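Local coordinates for aminotransferase, class V family protein (Trichomonas vaginalis, PDB 5F8V) that probably catalyses the pyridoxal-phosphate-dependent exchange of an amino group between O-phospho-L-serine and 2-oxoglutarate, the second step of serine synthesis from 3-phosphoglycerate, at residues A[7-12]-A[351-356]; A[104-109]-A[127-132]; A[134-139]-A[160-165]; A[181-186]-A[256-261]. All coordinates share one frame; numbering follows the deposited sequence.

Contact 1 (A[7-12]-A[351-356]); sequences YNFSAG and NACPME
The hydroxyl of Tyr7 donates a hydrogen bond to the carboxylate of Glu356, with OH 3.2 Å from OE1. The hydroxyl approaches from above the carboxylate plane, 51° out of it, while OE1 lies in the plane of the tyrosine ring at its edge; ring and carboxylate stand 75° apart. Glu356 gets there with CG anti to its backbone N (chi1 -166°) and the chain extended beyond, which lays its CG 3.4 Å from Tyr7 OH. Tyrosine suits this place because its hydroxyl can meet a charged group at the margin while its ring packs on Ala357 and Ala360 of helix 355-367, on which Glu356 also lies.

Deeper in, Phe9 and Cys353 form a sulfur-aromatic contact. Phe9 CE1 is 4.1 Å from Cys353 SG, and the sulfur stands obliquely to the ring. Phe9 also packs on Ala357 and Leu361. The small, polarisable thiol of Cys353 suits a place beside an aromatic ring.

Beyond the ring the chain bends twice. Asn8 OD1 accepts from Ser10 N at 3.1 Å, an Asx turn, and Ser10 OG accepts from Gly12 N, an ST turn. Asn8 ND2 meanwhile binds Glu40 O of the second subunit. With strand 7-8 running parallel to 333-334, the contact fastens the N-terminal strand to helix 355-367, as in the small domain of fold type I aminotransferases, built from both chain ends.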
loop_
_atom_site.group_PDB
_atom_site.type_symbol
_atom_site.label_atom_id
_atom_site.label_comp_id
_atom_site.label_asym_id
_atom_site.label_seq_id
_atom_site.Cartn_x
_atom_site.Cartn_y
_atom_site.Cartn_z
ATOM N N TYR A 7 -25.089 -10.394 2.479
ATOM C CA TYR A 7 -24.485 -10.826 3.732
ATOM C C TYR A 7 -23.090 -11.361 3.425
ATOM O O TYR A 7 -22.940 -12.457 2.884
ATOM C CB TYR A 7 -25.338 -11.900 4.399
ATOM C CG TYR A 7 -26.732 -11.455 4.768
ATOM C CD1 TYR A 7 -26.958 -10.231 5.417
ATOM C CD2 TYR A 7 -27.835 -12.267 4.498
ATOM C CE1 TYR A 7 -28.235 -9.835 5.780
ATOM C CE2 TYR A 7 -29.119 -11.873 4.856
ATOM C CZ TYR A 7 -29.310 -10.659 5.496
ATOM O OH TYR A 7 -30.560 -10.265 5.863
ATOM N N ASN A 8 -22.078 -10.582 3.785
ATOM C CA ASN A 8 -20.714 -10.784 3.331
ATOM C C ASN A 8 -19.841 -11.401 4.431
ATOM O O ASN A 8 -19.502 -10.734 5.409
ATOM C CB ASN A 8 -20.155 -9.431 2.882
ATOM C CG ASN A 8 -18.751 -9.518 2.313
ATOM O OD1 ASN A 8 -18.234 -10.594 2.031
ATOM N ND2 ASN A 8 -18.128 -8.366 2.145
ATOM N N PHE A 9 -19.478 -12.672 4.254
ATOM C CA PHE A 9 -18.625 -13.370 5.206
ATOM C C PHE A 9 -17.182 -13.540 4.714
ATOM O O PHE A 9 -16.492 -14.442 5.157
ATOM C CB PHE A 9 -19.256 -14.715 5.559
ATOM C CG PHE A 9 -20.561 -14.596 6.283
ATOM C CD1 PHE A 9 -20.588 -14.392 7.658
ATOM C CD2 PHE A 9 -21.761 -14.685 5.599
ATOM C CE1 PHE A 9 -21.798 -14.273 8.335
ATOM C CE2 PHE A 9 -22.969 -14.572 6.269
ATOM C CZ PHE A 9 -22.991 -14.376 7.644
ATOM N N SER A 10 -16.713 -12.661 3.825
ATOM C CA SER A 10 -15.349 -12.758 3.328
ATOM C C SER A 10 -14.343 -12.585 4.459
ATOM O O SER A 10 -14.489 -11.699 5.294
ATOM C CB SER A 10 -15.060 -11.722 2.252
ATOM O OG SER A 10 -13.693 -11.799 1.876
ATOM N N ALA A 11 -13.324 -13.438 4.452
ATOM C CA ALA A 11 -12.266 -13.413 5.448
ATOM C C ALA A 11 -11.333 -12.213 5.290
ATOM O O ALA A 11 -10.666 -11.841 6.240
ATOM C CB ALA A 11 -11.463 -14.706 5.392
ATOM N N GLY A 12 -11.269 -11.623 4.102
ATOM C CA GLY A 12 -10.343 -10.507 3.851
ATOM C C GLY A 12 -10.051 -10.289 2.369
ATOM O O GLY A 12 -9.599 -11.227 1.716
ATOM N N ASN A 351 -16.021 -6.808 13.179
ATOM C CA ASN A 351 -16.821 -5.747 13.804
ATOM C C ASN A 351 -18.061 -5.376 13.000
ATOM O O ASN A 351 -19.178 -5.373 13.527
ATOM C CB ASN A 351 -15.961 -4.489 14.027
ATOM C CG ASN A 351 -14.923 -4.660 15.132
ATOM O OD1 ASN A 351 -14.908 -5.663 15.862
ATOM N ND2 ASN A 351 -14.035 -3.675 15.253
ATOM N N ALA A 352 -17.863 -5.117 11.712
ATOM C CA ALA A 352 -18.917 -4.592 10.844
ATOM C C ALA A 352 -19.915 -5.657 10.354
ATOM O O ALA A 352 -20.840 -5.321 9.622
ATOM C CB ALA A 352 -18.298 -3.881 9.653
ATOM N N CYS A 353 -19.720 -6.925 10.727
ATOM C CA CYS A 353 -20.619 -7.994 10.303
ATOM C C CYS A 353 -21.953 -7.831 11.036
ATOM O O CYS A 353 -21.994 -7.979 12.253
ATOM C CB CYS A 353 -20.029 -9.372 10.579
ATOM S SG CYS A 353 -21.212 -10.687 10.195
ATOM N N PRO A 354 -23.038 -7.493 10.309
ATOM C CA PRO A 354 -24.296 -7.191 11.010
ATOM C C PRO A 354 -24.892 -8.407 11.706
ATOM O O PRO A 354 -24.740 -9.524 11.222
ATOM C CB PRO A 354 -25.235 -6.720 9.883
ATOM C CG PRO A 354 -24.351 -6.440 8.721
ATOM C CD PRO A 354 -23.215 -7.409 8.853
ATOM N N MET A 355 -25.580 -8.183 12.823
ATOM C CA MET A 355 -26.256 -9.270 13.537
ATOM C C MET A 355 -27.296 -9.951 12.634
ATOM O O MET A 355 -27.524 -11.151 12.732
ATOM C CB MET A 355 -26.917 -8.752 14.824
ATOM C CG MET A 355 -27.758 -9.777 15.578
ATOM S SD MET A 355 -26.876 -11.307 15.956
ATOM C CE MET A 355 -25.970 -10.780 17.411
ATOM N N GLU A 356 -27.915 -9.166 11.762
ATOM C CA GLU A 356 -28.834 -9.686 10.764
ATOM C C GLU A 356 -28.194 -10.764 9.877
ATOM O O GLU A 356 -28.849 -11.737 9.540
ATOM C CB GLU A 356 -29.334 -8.550 9.883
ATOM C CG GLU A 356 -30.530 -8.911 9.036
ATOM C CD GLU A 356 -31.046 -7.721 8.270
ATOM O OE1 GLU A 356 -30.470 -7.390 7.215
ATOM O OE2 GLU A 356 -32.025 -7.120 8.732
#

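Contact 2 (A[104-109]-A[127-132])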
loop_
_atom_site.group_PDB
_atom_site.type_symbol
_atom_site.label_atom_id
_atom_site.label_comp_id
_atom_site.label_asym_id
_atom_site.label_seq_id
_atom_site.Cartn_x
_atom_site.Cartn_y
_atom_site.Cartn_z
ATOM N N TRP A 104 -0.815 -18.340 9.410
ATOM C CA TRP A 104 -0.157 -17.027 9.307
ATOM C C TRP A 104 1.101 -16.908 10.170
ATOM O O TRP A 104 2.110 -16.363 9.713
ATOM C CB TRP A 104 -1.134 -15.882 9.583
ATOM C CG TRP A 104 -2.233 -15.823 8.566
ATOM C CD1 TRP A 104 -3.558 -16.038 8.782
ATOM C CD2 TRP A 104 -2.088 -15.576 7.163
ATOM N NE1 TRP A 104 -4.255 -15.925 7.607
ATOM C CE2 TRP A 104 -3.378 -15.636 6.595
ATOM C CE3 TRP A 104 -0.990 -15.309 6.330
ATOM C CZ2 TRP A 104 -3.607 -15.437 5.226
ATOM C CZ3 TRP A 104 -1.218 -15.110 4.959
ATOM C CH2 TRP A 104 -2.515 -15.179 4.428
ATOM N N SER A 105 1.045 -17.405 11.402
ATOM C CA SER A 105 2.251 -17.467 12.245
ATOM C C SER A 105 3.332 -18.328 11.596
ATOM O O SER A 105 4.508 -17.956 11.613
ATOM C CB SER A 105 1.929 -17.993 13.640
ATOM O OG SER A 105 1.223 -19.209 13.573
ATOM N N LYS A 106 2.920 -19.448 10.993
ATOM C CA LYS A 106 3.845 -20.310 10.245
ATOM C C LYS A 106 4.447 -19.561 9.065
ATOM O O LYS A 106 5.647 -19.668 8.826
ATOM C CB LYS A 106 3.164 -21.595 9.752
ATOM C CG LYS A 106 4.141 -22.638 9.185
ATOM C CD LYS A 106 3.439 -23.666 8.301
ATOM C CE LYS A 106 4.408 -24.749 7.824
ATOM N NZ LYS A 106 5.487 -24.209 6.942
ATOM N N LYS A 107 3.619 -18.823 8.323
ATOM C CA LYS A 107 4.128 -17.962 7.244
ATOM C C LYS A 107 5.142 -16.933 7.753
ATOM O O LYS A 107 6.160 -16.694 7.110
ATOM C CB LYS A 107 2.998 -17.229 6.500
ATOM C CG LYS A 107 2.119 -18.061 5.559
ATOM C CD LYS A 107 2.870 -19.052 4.678
ATOM C CE LYS A 107 3.820 -18.385 3.685
ATOM N NZ LYS A 107 5.054 -19.203 3.457
ATOM N N ALA A 108 4.871 -16.331 8.900
ATOM C CA ALA A 108 5.798 -15.337 9.473
ATOM C C ALA A 108 7.130 -15.992 9.857
ATOM O O ALA A 108 8.210 -15.469 9.559
ATOM C CB ALA A 108 5.161 -14.651 10.669
ATOM N N PHE A 109 7.031 -17.155 10.501
ATOM C CA PHE A 109 8.190 -17.976 10.823
ATOM C C PHE A 109 9.004 -18.306 9.576
ATOM O O PHE A 109 10.229 -18.140 9.584
ATOM C CB PHE A 109 7.742 -19.246 11.556
ATOM C CG PHE A 109 8.794 -20.321 11.654
ATOM C CD1 PHE A 109 8.716 -21.464 10.862
ATOM C CD2 PHE A 109 9.842 -20.211 12.569
ATOM C CE1 PHE A 109 9.672 -22.474 10.970
ATOM C CE2 PHE A 109 10.806 -21.213 12.676
ATOM C CZ PHE A 109 10.719 -22.347 11.875
ATOM N N GLY A 127 7.027 -26.477 17.591
ATOM C CA GLY A 127 7.075 -27.207 16.323
ATOM C C GLY A 127 6.071 -26.690 15.313
ATOM O O GLY A 127 5.239 -25.828 15.624
ATOM N N ASN A 128 6.155 -27.208 14.092
ATOM C CA ASN A 128 5.196 -26.847 13.051
ATOM C C ASN A 128 3.812 -27.369 13.444
ATOM O O ASN A 128 3.699 -28.471 13.974
ATOM C CB ASN A 128 5.633 -27.389 11.680
ATOM C CG ASN A 128 6.890 -26.704 11.145
ATOM O OD1 ASN A 128 7.362 -25.699 11.690
ATOM N ND2 ASN A 128 7.438 -27.248 10.067
ATOM N N PRO A 129 2.756 -26.562 13.231
ATOM C CA PRO A 129 1.435 -27.001 13.673
ATOM C C PRO A 129 0.922 -28.176 12.833
ATOM O O PRO A 129 1.327 -28.317 11.672
ATOM C CB PRO A 129 0.566 -25.765 13.447
ATOM C CG PRO A 129 1.203 -25.087 12.289
ATOM C CD PRO A 129 2.682 -25.302 12.469
ATOM N N PRO A 130 0.031 -29.009 13.408
ATOM C CA PRO A 130 -0.569 -30.093 12.623
ATOM C C PRO A 130 -1.479 -29.553 11.513
ATOM O O PRO A 130 -1.687 -28.340 11.415
ATOM C CB PRO A 130 -1.375 -30.877 13.668
ATOM C CG PRO A 130 -1.711 -29.871 14.716
ATOM C CD PRO A 130 -0.545 -28.923 14.763
ATOM N N ALA A 131 -2.002 -30.447 10.680
ATOM C CA ALA A 131 -2.891 -30.049 9.583
ATOM C C ALA A 131 -4.169 -29.384 10.090
ATOM O O ALA A 131 -4.645 -28.428 9.485
ATOM C CB ALA A 131 -3.233 -31.247 8.710
ATOM N N ASN A 132 -4.720 -29.898 11.192
ATOM C CA ASN A 132 -5.915 -29.327 11.829
ATOM C C ASN A 132 -5.764 -29.246 13.349
ATOM O O ASN A 132 -6.280 -30.101 14.071
ATOM C CB ASN A 132 -7.147 -30.155 11.469
ATOM C CG ASN A 132 -7.371 -30.234 9.975
ATOM O OD1 ASN A 132 -7.550 -29.212 9.321
ATOM N ND2 ASN A 132 -7.337 -31.445 9.423
#
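Phe109 and Asn128 meet through CE1 of the ring and OD1 of the amide, 4.0 Å apart. The phenylalanine swings its CG anti to the backbone N (chi1 166°), carrying the ring out from helix 103-115 toward the loop. Asn128 has its CG beside its own N and anti to the carbonyl carbon. Its side chain crosses that of Phe109 at about a right angle, with amide and ring planes 69° apart, and the oxygen arrives obliquely. An aromatic residue suits this side of the helix because Tyr98 and Val122 of the neighbouring strands also pack against it.

Nearly one turn earlier, Lys106 runs extended from CB to CE and turns at its last torsion (chi4 -64°). Its apolar stem passes Pro129, whose CD lies 4.5 Å from Lys106 CG, while NZ pairs with Asp110 in a salt bridge along the helix. Proline is apt here: its apolar ring has no polar group, is suited to lie beside the methylene stem, and restricts its own backbone.

No hydrogen bond or salt bridge joins helix and loop here, so their chemistry implies a light association resting on loose apolar proximity, with the lysine's charge probably largely offset by Asp110.

Contact 3 (A[134-139]-A[160-165]); sequences VEVPAR and QGIEFQ
The ring of Phe164 carries Val136 over one face: CG2 sits 4.0 Å from the ring centroid, 28° off the normal, a CH-pi contact. CG2 lies over the face, while the second methyl, CG1, reaches past the rim, 3.7 Å from CZ. Outside the two segments, Tyr153 meets Phe164 edge-to-face. Val136 places its methyls this way by setting CG1 anti to the backbone N (chi1 173°), with CG2 beside that N, on the side where Ile162 also lies.

CG2 thus has a second neighbour, Ile162 CG2, at 3.6 Å. The isoleucine sends its other branch, fully extended, along the backbone of Glu135 until CD1 is 4.0 Å from Glu135 O. Branched aliphatic residues fit here because each has neighbours on two sides: Val136 the ring and Ile162, Ile162 the valine and the Glu135 backbone. Glu135 has its CB directed away, and its carboxylate forms a salt bridge with Lys296. Glu163, between the two apolar residues, likewise has its CB directed away and pairs with Arg302.

Gly161 adopts a positive phi of 67°, which glycine tolerates easily, and together with Ile162 faces Glu157. This is a G1 beta bulge, placed where the short antiparallel pair 156-157 and 162-163 forms a hairpin beyond strand 148-154 of the large sheet.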
loop_
_atom_site.group_PDB
_atom_site.type_symbol
_atom_site.label_atom_id
_atom_site.label_comp_id
_atom_site.label_asym_id
_atom_site.label_seq_id
_atom_site.Cartn_x
_atom_site.Cartn_y
_atom_site.Cartn_z
ATOM N N VAL A 134 -6.408 -28.312 17.194
ATOM C CA VAL A 134 -7.614 -28.097 17.998
ATOM C C VAL A 134 -7.380 -27.109 19.147
ATOM O O VAL A 134 -8.310 -26.787 19.885
ATOM C CB VAL A 134 -8.173 -29.429 18.565
ATOM C CG1 VAL A 134 -8.369 -30.445 17.443
ATOM C CG2 VAL A 134 -7.281 -30.001 19.668
ATOM N N GLU A 135 -6.141 -26.632 19.286
ATOM C CA GLU A 135 -5.743 -25.809 20.419
ATOM C C GLU A 135 -4.383 -25.175 20.138
ATOM O O GLU A 135 -3.688 -25.568 19.197
ATOM C CB GLU A 135 -5.672 -26.665 21.707
ATOM C CG GLU A 135 -4.680 -27.832 21.641
ATOM C CD GLU A 135 -4.723 -28.765 22.853
ATOM O OE1 GLU A 135 -5.317 -28.415 23.899
ATOM O OE2 GLU A 135 -4.147 -29.868 22.756
ATOM N N VAL A 136 -4.023 -24.185 20.949
ATOM C CA VAL A 136 -2.641 -23.735 21.058
ATOM C C VAL A 136 -1.930 -24.763 21.950
ATOM O O VAL A 136 -2.460 -25.116 23.009
ATOM C CB VAL A 136 -2.545 -22.336 21.694
ATOM C CG1 VAL A 136 -1.094 -21.946 21.970
ATOM C CG2 VAL A 136 -3.224 -21.314 20.793
ATOM N N PRO A 137 -0.740 -25.254 21.534
ATOM C CA PRO A 137 -0.020 -26.215 22.380
ATOM C C PRO A 137 0.244 -25.667 23.776
ATOM O O PRO A 137 0.444 -24.455 23.935
ATOM C CB PRO A 137 1.292 -26.429 21.624
ATOM C CG PRO A 137 0.944 -26.155 20.204
ATOM C CD PRO A 137 -0.026 -25.022 20.262
ATOM N N ALA A 138 0.213 -26.556 24.767
ATOM C CA ALA A 138 0.288 -26.178 26.176
ATOM C C ALA A 138 1.577 -25.408 26.478
ATOM O O ALA A 138 2.646 -25.758 25.969
ATOM C CB ALA A 138 0.193 -27.414 27.056
ATOM N N ARG A 139 1.445 -24.352 27.279
ATOM C CA ARG A 139 2.550 -23.447 27.626
ATOM C C ARG A 139 3.815 -24.176 28.103
ATOM O O ARG A 139 4.926 -23.820 27.711
ATOM C CB ARG A 139 2.082 -22.433 28.688
ATOM C CG ARG A 139 3.139 -21.469 29.226
ATOM C CD ARG A 139 3.768 -20.647 28.117
ATOM N NE ARG A 139 4.862 -19.790 28.582
ATOM C CZ ARG A 139 6.132 -20.177 28.758
ATOM N NH1 ARG A 139 6.522 -21.436 28.528
ATOM N NH2 ARG A 139 7.031 -19.292 29.187
ATOM N N GLN A 160 -7.705 -21.383 10.802
ATOM C CA GLN A 160 -7.943 -22.413 11.816
ATOM C C GLN A 160 -9.015 -22.007 12.841
ATOM O O GLN A 160 -9.611 -22.870 13.484
ATOM C CB GLN A 160 -6.644 -22.766 12.527
ATOM C CG GLN A 160 -5.650 -23.551 11.678
ATOM C CD GLN A 160 -4.899 -22.708 10.667
ATOM O OE1 GLN A 160 -4.632 -21.531 10.889
ATOM N NE2 GLN A 160 -4.549 -23.314 9.550
ATOM N N GLY A 161 -9.265 -20.711 12.994
ATOM C CA GLY A 161 -10.192 -20.226 14.024
ATOM C C GLY A 161 -9.696 -20.445 15.449
ATOM O O GLY A 161 -10.485 -20.781 16.330
ATOM N N ILE A 162 -8.392 -20.253 15.657
ATOM C CA ILE A 162 -7.739 -20.367 16.980
ATOM C C ILE A 162 -7.326 -18.964 17.459
ATOM O O ILE A 162 -6.539 -18.306 16.797
ATOM C CB ILE A 162 -6.509 -21.297 16.916
ATOM C CG1 ILE A 162 -6.956 -22.702 16.472
ATOM C CG2 ILE A 162 -5.803 -21.382 18.274
ATOM C CD1 ILE A 162 -5.858 -23.738 16.383
ATOM N N GLU A 163 -7.867 -18.527 18.595
ATOM C CA GLU A 163 -7.630 -17.188 19.144
ATOM C C GLU A 163 -7.193 -17.286 20.591
ATOM O O GLU A 163 -7.718 -18.095 21.352
ATOM C CB GLU A 163 -8.901 -16.326 19.067
ATOM C CG GLU A 163 -8.696 -14.840 19.375
ATOM C CD GLU A 163 -9.934 -13.988 19.117
ATOM O OE1 GLU A 163 -11.059 -14.435 19.424
ATOM O OE2 GLU A 163 -9.792 -12.858 18.601
ATOM N N PHE A 164 -6.237 -16.445 20.969
ATOM C CA PHE A 164 -5.771 -16.367 22.343
ATOM C C PHE A 164 -6.732 -15.503 23.116
ATOM O O PHE A 164 -7.123 -14.443 22.628
ATOM C CB PHE A 164 -4.386 -15.730 22.412
ATOM C CG PHE A 164 -3.280 -16.636 21.985
ATOM C CD1 PHE A 164 -2.427 -17.207 22.930
ATOM C CD2 PHE A 164 -3.073 -16.912 20.642
ATOM C CE1 PHE A 164 -1.398 -18.043 22.537
ATOM C CE2 PHE A 164 -2.044 -17.743 20.242
ATOM C CZ PHE A 164 -1.197 -18.302 21.191
ATOM N N GLN A 165 -7.102 -15.932 24.317
ATOM C CA GLN A 165 -7.942 -15.110 25.198
ATOM C C GLN A 165 -7.130 -14.029 25.933
ATOM O O GLN A 165 -7.656 -12.955 26.222
ATOM C CB GLN A 165 -8.709 -15.988 26.191
ATOM C CG GLN A 165 -9.646 -16.968 25.498
ATOM C CD GLN A 165 -10.660 -17.605 26.435
ATOM O OE1 GLN A 165 -10.352 -17.911 27.588
ATOM N NE2 GLN A 165 -11.879 -17.814 25.938
#

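Contact 4 (A[181-186]-A[256-261]); sequences NFLSRP and HIFKWI
Leu183 stands at the third position of a type II beta turn, Asn181 to Ser184, and points toward helix 248-263. Its CD1 lies 3.5 Å from CE1 of Phe258, obliquely to the ring, and the two side chains cross at about a right angle. Its CB meets CD1 of Ile261 at 4.1 Å. Phe258 and Ile261 are three residues apart and so project from neighbouring places on one flank of the helix, which lets a single leucine touch both. CG of Phe258 and CG1 of Ile261 both lie beside their backbone N, anti to the carbonyl carbon.

Around this first shell, Leu59 of helix 46-63 and Leu267 of helix 267-286 also pack on Leu183, so that an apolar, forked side chain is well suited to the site. Its other methyl, CD2, lies over one face of the preceding Phe182 ring, offset toward the rim and 4.2 Å above the plane.

Leu183 holds a positive phi of 65°, a strained choice for a residue with a side chain, though the turn requires that geometry at this position. Further out, Asn181 ND2 binds Asp155 and Glu163, and Ser184 OG also bonds with Arg302, so both ends of the turn are tied down. Asn181 O itself is gripped twice from the same face of its plane, by Ser184 N at 3.1 Å and by Ser184 OG at 2.7 Å.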
loop_
_atom_site.group_PDB
_atom_site.type_symbol
_atom_site.label_atom_id
_atom_site.label_comp_id
_atom_site.label_asym_id
_atom_site.label_seq_id
_atom_site.Cartn_x
_atom_site.Cartn_y
_atom_site.Cartn_z
ATOM N N ASN A 181 -7.961 -9.694 14.227
ATOM C CA ASN A 181 -8.743 -9.302 15.416
ATOM C C ASN A 181 -8.442 -7.902 15.988
ATOM O O ASN A 181 -8.854 -7.582 17.112
ATOM C CB ASN A 181 -8.676 -10.407 16.496
ATOM C CG ASN A 181 -7.401 -10.370 17.331
ATOM O OD1 ASN A 181 -6.444 -9.676 17.013
ATOM N ND2 ASN A 181 -7.390 -11.140 18.411
ATOM N N PHE A 182 -7.773 -7.064 15.198
ATOM C CA PHE A 182 -7.370 -5.732 15.649
ATOM C C PHE A 182 -8.598 -4.874 15.815
ATOM O O PHE A 182 -9.414 -4.793 14.896
ATOM C CB PHE A 182 -6.434 -5.068 14.634
ATOM C CG PHE A 182 -5.725 -3.851 15.155
ATOM C CD1 PHE A 182 -5.862 -2.618 14.520
ATOM C CD2 PHE A 182 -4.889 -3.945 16.258
ATOM C CE1 PHE A 182 -5.190 -1.495 14.994
ATOM C CE2 PHE A 182 -4.215 -2.831 16.737
ATOM C CZ PHE A 182 -4.365 -1.605 16.105
ATOM N N LEU A 183 -8.721 -4.249 16.983
ATOM C CA LEU A 183 -9.871 -3.397 17.352
ATOM C C LEU A 183 -11.201 -4.169 17.465
ATOM O O LEU A 183 -12.282 -3.585 17.346
ATOM C CB LEU A 183 -10.000 -2.186 16.413
ATOM C CG LEU A 183 -8.722 -1.357 16.234
ATOM C CD1 LEU A 183 -8.827 -0.477 15.006
ATOM C CD2 LEU A 183 -8.438 -0.519 17.482
ATOM N N SER A 184 -11.106 -5.476 17.719
ATOM C CA SER A 184 -12.270 -6.300 18.027
ATOM C C SER A 184 -12.445 -6.429 19.534
ATOM O O SER A 184 -13.456 -6.960 19.982
ATOM C CB SER A 184 -12.127 -7.683 17.393
ATOM O OG SER A 184 -11.175 -8.473 18.082
ATOM N N ARG A 185 -11.453 -5.961 20.301
ATOM C CA ARG A 185 -11.490 -5.979 21.759
ATOM C C ARG A 185 -10.387 -5.092 22.362
ATOM O O ARG A 185 -9.444 -4.708 21.659
ATOM C CB ARG A 185 -11.333 -7.411 22.277
ATOM C CG ARG A 185 -10.106 -8.125 21.747
ATOM C CD ARG A 185 -10.026 -9.516 22.334
ATOM N NE ARG A 185 -8.810 -10.213 21.934
ATOM C CZ ARG A 185 -8.620 -11.533 22.040
ATOM N NH1 ARG A 185 -9.559 -12.333 22.552
ATOM N NH2 ARG A 185 -7.471 -12.062 21.638
ATOM N N PRO A 186 -10.482 -4.779 23.669
ATOM C CA PRO A 186 -9.405 -4.004 24.291
ATOM C C PRO A 186 -8.090 -4.772 24.371
ATOM O O PRO A 186 -8.093 -6.004 24.362
ATOM C CB PRO A 186 -9.937 -3.727 25.710
ATOM C CG PRO A 186 -11.413 -3.924 25.614
ATOM C CD PRO A 186 -11.571 -5.040 24.627
ATOM N N HIS A 256 -12.483 6.939 9.505
ATOM C CA HIS A 256 -13.943 6.865 9.489
ATOM C C HIS A 256 -14.454 5.671 10.298
ATOM O O HIS A 256 -15.400 5.807 11.068
ATOM C CB HIS A 256 -14.495 6.831 8.059
ATOM C CG HIS A 256 -14.813 8.181 7.505
ATOM N ND1 HIS A 256 -15.744 9.017 8.083
ATOM C CD2 HIS A 256 -14.352 8.832 6.410
ATOM C CE1 HIS A 256 -15.828 10.133 7.379
ATOM N NE2 HIS A 256 -14.997 10.044 6.356
ATOM N N ILE A 257 -13.809 4.519 10.132
ATOM C CA ILE A 257 -14.126 3.332 10.915
ATOM C C ILE A 257 -13.796 3.530 12.401
ATOM O O ILE A 257 -14.579 3.113 13.244
ATOM C CB ILE A 257 -13.444 2.049 10.368
ATOM C CG1 ILE A 257 -13.991 1.712 8.975
ATOM C CG2 ILE A 257 -13.695 0.863 11.309
ATOM C CD1 ILE A 257 -13.148 0.722 8.201
ATOM N N PHE A 258 -12.678 4.174 12.726
ATOM C CA PHE A 258 -12.352 4.452 14.140
ATOM C C PHE A 258 -13.481 5.254 14.813
ATOM O O PHE A 258 -13.929 4.915 15.910
ATOM C CB PHE A 258 -11.013 5.194 14.295
ATOM C CG PHE A 258 -9.803 4.453 13.756
ATOM C CD1 PHE A 258 -9.793 3.065 13.563
ATOM C CD2 PHE A 258 -8.646 5.161 13.460
ATOM C CE1 PHE A 258 -8.661 2.426 13.061
ATOM C CE2 PHE A 258 -7.519 4.523 12.963
ATOM C CZ PHE A 258 -7.528 3.156 12.757
ATOM N N LYS A 259 -13.954 6.287 14.126
ATOM C CA LYS A 259 -15.083 7.084 14.609
ATOM C C LYS A 259 -16.310 6.190 14.790
ATOM O O LYS A 259 -16.968 6.228 15.822
ATOM C CB LYS A 259 -15.431 8.210 13.629
ATOM C CG LYS A 259 -14.358 9.266 13.418
ATOM C CD LYS A 259 -14.664 10.085 12.168
ATOM C CE LYS A 259 -13.581 11.098 11.874
ATOM N NZ LYS A 259 -13.733 11.713 10.524
ATOM N N TRP A 260 -16.609 5.375 13.785
ATOM C CA TRP A 260 -17.744 4.459 13.882
ATOM C C TRP A 260 -17.652 3.532 15.103
ATOM O O TRP A 260 -18.652 3.318 15.771
ATOM C CB TRP A 260 -17.924 3.662 12.590
ATOM C CG TRP A 260 -18.982 2.625 12.666
ATOM C CD1 TRP A 260 -20.322 2.784 12.429
ATOM C CD2 TRP A 260 -18.793 1.253 12.987
ATOM N NE1 TRP A 260 -20.974 1.587 12.590
ATOM C CE2 TRP A 260 -20.057 0.630 12.929
ATOM C CE3 TRP A 260 -17.675 0.486 13.325
ATOM C CZ2 TRP A 260 -20.234 -0.723 13.205
ATOM C CZ3 TRP A 260 -17.854 -0.877 13.597
ATOM C CH2 TRP A 260 -19.120 -1.459 13.530
ATOM N N ILE A 261 -16.462 3.014 15.395
ATOM C CA ILE A 261 -16.248 2.178 16.579
ATOM C C ILE A 261 -16.516 2.965 17.864
ATOM O O ILE A 261 -17.131 2.440 18.791
ATOM C CB ILE A 261 -14.821 1.584 16.631
ATOM C CG1 ILE A 261 -14.604 0.590 15.482
ATOM C CG2 ILE A 261 -14.573 0.871 17.963
ATOM C CD1 ILE A 261 -13.166 0.155 15.297
#

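Overall arrangement
Contact 1 joins segments near the two ends of the chain, and the other three lie nested between them. Contacts 1 and 4 have centres 14 Å apart and touch directly: Asn351 ND2 lies 2.7 Å from Leu183 O, a probable hydrogen bond. Both also hold Asn203, the neighbour of Lys202, which carries pyridoxal phosphate as a Schiff base: Asn351 N bonds to Asn203 OD1 and Phe182 O to Asn203 ND2. Contacts 2 and 3 adjoin in sequence, with centres about 12 Å apart. Contact 3 reaches contact 4 through Phe164 O, 2.6 Å from Arg185 NH2, a probable hydrogen bond, whereas contacts 2 and 4 lie on opposite sides of the chain's centre, about 27 Å apart between centres.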